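Local coordinates for protein ADP-ribosylating toxin CARDS (PDB 4TLV) that transfers ADP-ribose from NAD(+) to multiple target proteins and causes vacuolation of mammalian cells as the main virulence factor of Mycoplasma pneumoniae, at residues F528-L533 and N542-R547. Numbering follows the deposited sequence.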
loop_
_atom_site.group_PDB
_atom_site.type_symbol
_atom_site.label_atom_id
_atom_site.label_comp_id
_atom_site.label_asym_id
_atom_site.label_seq_id
_atom_site.Cartn_x
_atom_site.Cartn_y
_atom_site.Cartn_z
ATOM N N PHE A 528 13.225 -11.735 -0.786
ATOM C CA PHE A 528 12.603 -12.820 -0.034
ATOM C C PHE A 528 12.288 -13.992 -0.959
ATOM O O PHE A 528 11.978 -13.787 -2.141
ATOM C CB PHE A 528 11.313 -12.322 0.636
ATOM C CG PHE A 528 11.539 -11.177 1.596
ATOM C CD1 PHE A 528 11.666 -9.877 1.125
ATOM C CD2 PHE A 528 11.630 -11.412 2.963
ATOM C CE1 PHE A 528 11.889 -8.818 2.001
ATOM C CE2 PHE A 528 11.853 -10.363 3.854
ATOM C CZ PHE A 528 11.985 -9.065 3.374
ATOM N N SER A 529 12.378 -15.207 -0.415
ATOM C CA SER A 529 12.146 -16.444 -1.176
ATOM C C SER A 529 11.228 -17.377 -0.424
ATOM O O SER A 529 11.424 -17.618 0.765
ATOM C CB SER A 529 13.459 -17.208 -1.419
ATOM O OG SER A 529 14.409 -16.404 -2.081
ATOM N N ARG A 530 10.245 -17.934 -1.123
ATOM C CA ARG A 530 9.364 -18.927 -0.531
ATOM C C ARG A 530 10.000 -20.320 -0.566
ATOM O O ARG A 530 9.783 -21.118 0.329
ATOM C CB ARG A 530 7.996 -18.943 -1.253
ATOM C CG ARG A 530 7.199 -17.631 -1.119
ATOM C CD ARG A 530 6.002 -17.624 -2.074
ATOM N NE ARG A 530 5.085 -18.723 -1.755
ATOM C CZ ARG A 530 4.073 -18.636 -0.895
ATOM N NH1 ARG A 530 3.807 -17.483 -0.286
ATOM N NH2 ARG A 530 3.312 -19.697 -0.664
ATOM N N ASP A 531 10.790 -20.582 -1.606
ATOM C CA ASP A 531 11.411 -21.886 -1.837
ATOM C C ASP A 531 10.426 -23.028 -1.556
ATOM O O ASP A 531 9.318 -23.014 -2.077
ATOM C CB ASP A 531 12.729 -22.024 -1.053
ATOM C CG ASP A 531 13.799 -21.004 -1.508
ATOM O OD1 ASP A 531 13.942 -20.765 -2.726
ATOM O OD2 ASP A 531 14.502 -20.443 -0.647
ATOM N N ASP A 532 10.814 -23.999 -0.731
ATOM C CA ASP A 532 9.933 -25.127 -0.413
ATOM C C ASP A 532 9.356 -25.023 0.995
ATOM O O ASP A 532 8.942 -26.022 1.574
ATOM C CB ASP A 532 10.677 -26.465 -0.549
ATOM C CG ASP A 532 11.082 -26.770 -1.979
ATOM O OD1 ASP A 532 10.241 -26.597 -2.892
ATOM O OD2 ASP A 532 12.241 -27.195 -2.192
ATOM N N LEU A 533 9.353 -23.818 1.556
ATOM C CA LEU A 533 8.805 -23.607 2.889
ATOM C C LEU A 533 7.323 -23.901 2.941
ATOM O O LEU A 533 6.599 -23.638 1.978
ATOM C CB LEU A 533 9.030 -22.160 3.340
ATOM C CG LEU A 533 10.506 -21.817 3.542
ATOM C CD1 LEU A 533 10.714 -20.310 3.755
ATOM C CD2 LEU A 533 11.046 -22.621 4.709
ATOM N N ASN A 542 4.644 -17.134 9.590
ATOM C CA ASN A 542 5.016 -16.701 8.240
ATOM C C ASN A 542 6.542 -16.636 8.101
ATOM O O ASN A 542 7.181 -15.721 8.636
ATOM C CB ASN A 542 4.390 -15.327 7.958
ATOM C CG ASN A 542 4.376 -14.976 6.484
ATOM O OD1 ASN A 542 4.114 -15.828 5.630
ATOM N ND2 ASN A 542 4.656 -13.710 6.175
ATOM N N PHE A 543 7.122 -17.618 7.404
ATOM C CA PHE A 543 8.574 -17.682 7.206
ATOM C C PHE A 543 8.954 -17.424 5.751
ATOM O O PHE A 543 8.189 -17.738 4.826
ATOM C CB PHE A 543 9.102 -19.086 7.554
ATOM C CG PHE A 543 9.017 -19.437 9.006
ATOM C CD1 PHE A 543 9.748 -18.735 9.957
ATOM C CD2 PHE A 543 8.259 -20.523 9.415
ATOM C CE1 PHE A 543 9.686 -19.092 11.304
ATOM C CE2 PHE A 543 8.193 -20.881 10.752
ATOM C CZ PHE A 543 8.906 -20.166 11.694
ATOM N N ARG A 544 10.150 -16.870 5.552
ATOM C CA ARG A 544 10.779 -16.777 4.241
ATOM C C ARG A 544 12.280 -17.007 4.384
ATOM O O ARG A 544 12.849 -16.796 5.454
ATOM C CB ARG A 544 10.589 -15.379 3.638
ATOM C CG ARG A 544 9.134 -14.964 3.384
ATOM C CD ARG A 544 8.519 -15.774 2.223
ATOM N NE ARG A 544 7.195 -15.228 1.880
ATOM C CZ ARG A 544 6.082 -15.462 2.570
ATOM N NH1 ARG A 544 6.093 -16.258 3.641
ATOM N NH2 ARG A 544 4.938 -14.911 2.178
ATOM N N HIS A 545 12.919 -17.413 3.294
ATOM C CA HIS A 545 14.364 -17.294 3.173
ATOM C C HIS A 545 14.691 -15.884 2.666
ATOM O O HIS A 545 13.895 -15.275 1.952
ATOM C CB HIS A 545 14.920 -18.352 2.213
ATOM C CG HIS A 545 14.779 -19.752 2.727
ATOM N ND1 HIS A 545 14.666 -20.847 1.898
ATOM C CD2 HIS A 545 14.697 -20.228 3.993
ATOM C CE1 HIS A 545 14.539 -21.942 2.630
ATOM N NE2 HIS A 545 14.557 -21.594 3.905
ATOM N N ILE A 546 15.852 -15.367 3.050
ATOM C CA ILE A 546 16.282 -14.039 2.615
ATOM C C ILE A 546 17.675 -14.139 2.006
ATOM O O ILE A 546 18.572 -14.717 2.608
ATOM C CB ILE A 546 16.254 -13.017 3.786
ATOM C CG1 ILE A 546 14.828 -12.895 4.340
ATOM C CG2 ILE A 546 16.784 -11.652 3.325
ATOM C CD1 ILE A 546 14.696 -12.000 5.559
ATOM N N ARG A 547 17.841 -13.607 0.802
ATOM C CA ARG A 547 19.118 -13.669 0.095
ATOM C C ARG A 547 19.547 -12.290 -0.388
ATOM O O ARG A 547 18.715 -11.422 -0.648
ATOM C CB ARG A 547 19.023 -14.611 -1.103
ATOM C CG ARG A 547 18.860 -16.079 -0.713
ATOM C CD ARG A 547 18.860 -17.003 -1.927
ATOM N NE ARG A 547 18.830 -18.405 -1.501
ATOM C CZ ARG A 547 17.725 -19.076 -1.203
ATOM N NH1 ARG A 547 16.536 -18.483 -1.283
ATOM N NH2 ARG A 547 17.804 -20.345 -0.826
#
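The imidazole of His545 carries Leu533 CD1 over the centre of one face, a CH-pi contact 4.0 Å from the ring centroid, and meets Asp531 OD2 at its edge. The guanidinium of Arg547 likewise takes Asp531 OD2 at its edge, in plane, while that of Arg544 has Arg530 NH1 over one face, 3.7 Å from Arg544 NH2. These flat groups decorate an antiparallel strand pair of the D3 beta-trefoil domain, where strand 526-529 lies against strand 543-548 and the chain leaves the former through a type II' turn from Arg530 to Leu533. The pairing illustrates how a turn beyond the end of a strand can supply both the apolar and the acidic partners of its neighbour. Backbone bonds in both directions (Ser529 N to His545 O 2.8 Å and His545 N to Ser529 O 2.9 Å) set the register, and the turn then brings Asp531 to one side of the imidazole. His545 ND1 donates to the anti lone pair of Asp531 OD2 at 2.6 Å, whereas Arg547 NH1 donates to its syn lone pair; the imidazole N-H and the guanidinium, the latter in a salt bridge (Arg547 NH1 to Asp531 OD2 2.9 Å), thus grip one oxygen, which probably stabilises the carboxylate's negative charge. Asp531 OD1 accepts a hydrogen bond from Gln105 NE2 and Ser529 OG bonds to Asp101, so the mART domain abuts this side of the trefoil. On the opposite sheet face, Phe528 and Ile546 lie side by side, Phe528 CE2 3.7 Å from Ile546 CD1, while Arg544 CB sits at the phenyl edge. Arg544 runs beside Arg530 with their guanidinium planes 70° apart; the charges are alike, but Asp589 forms a salt bridge with Arg544 NH2. Arg544 NH1, meanwhile, donates to Asn542 OD1 and Phe543 O, each at 2.8 Å.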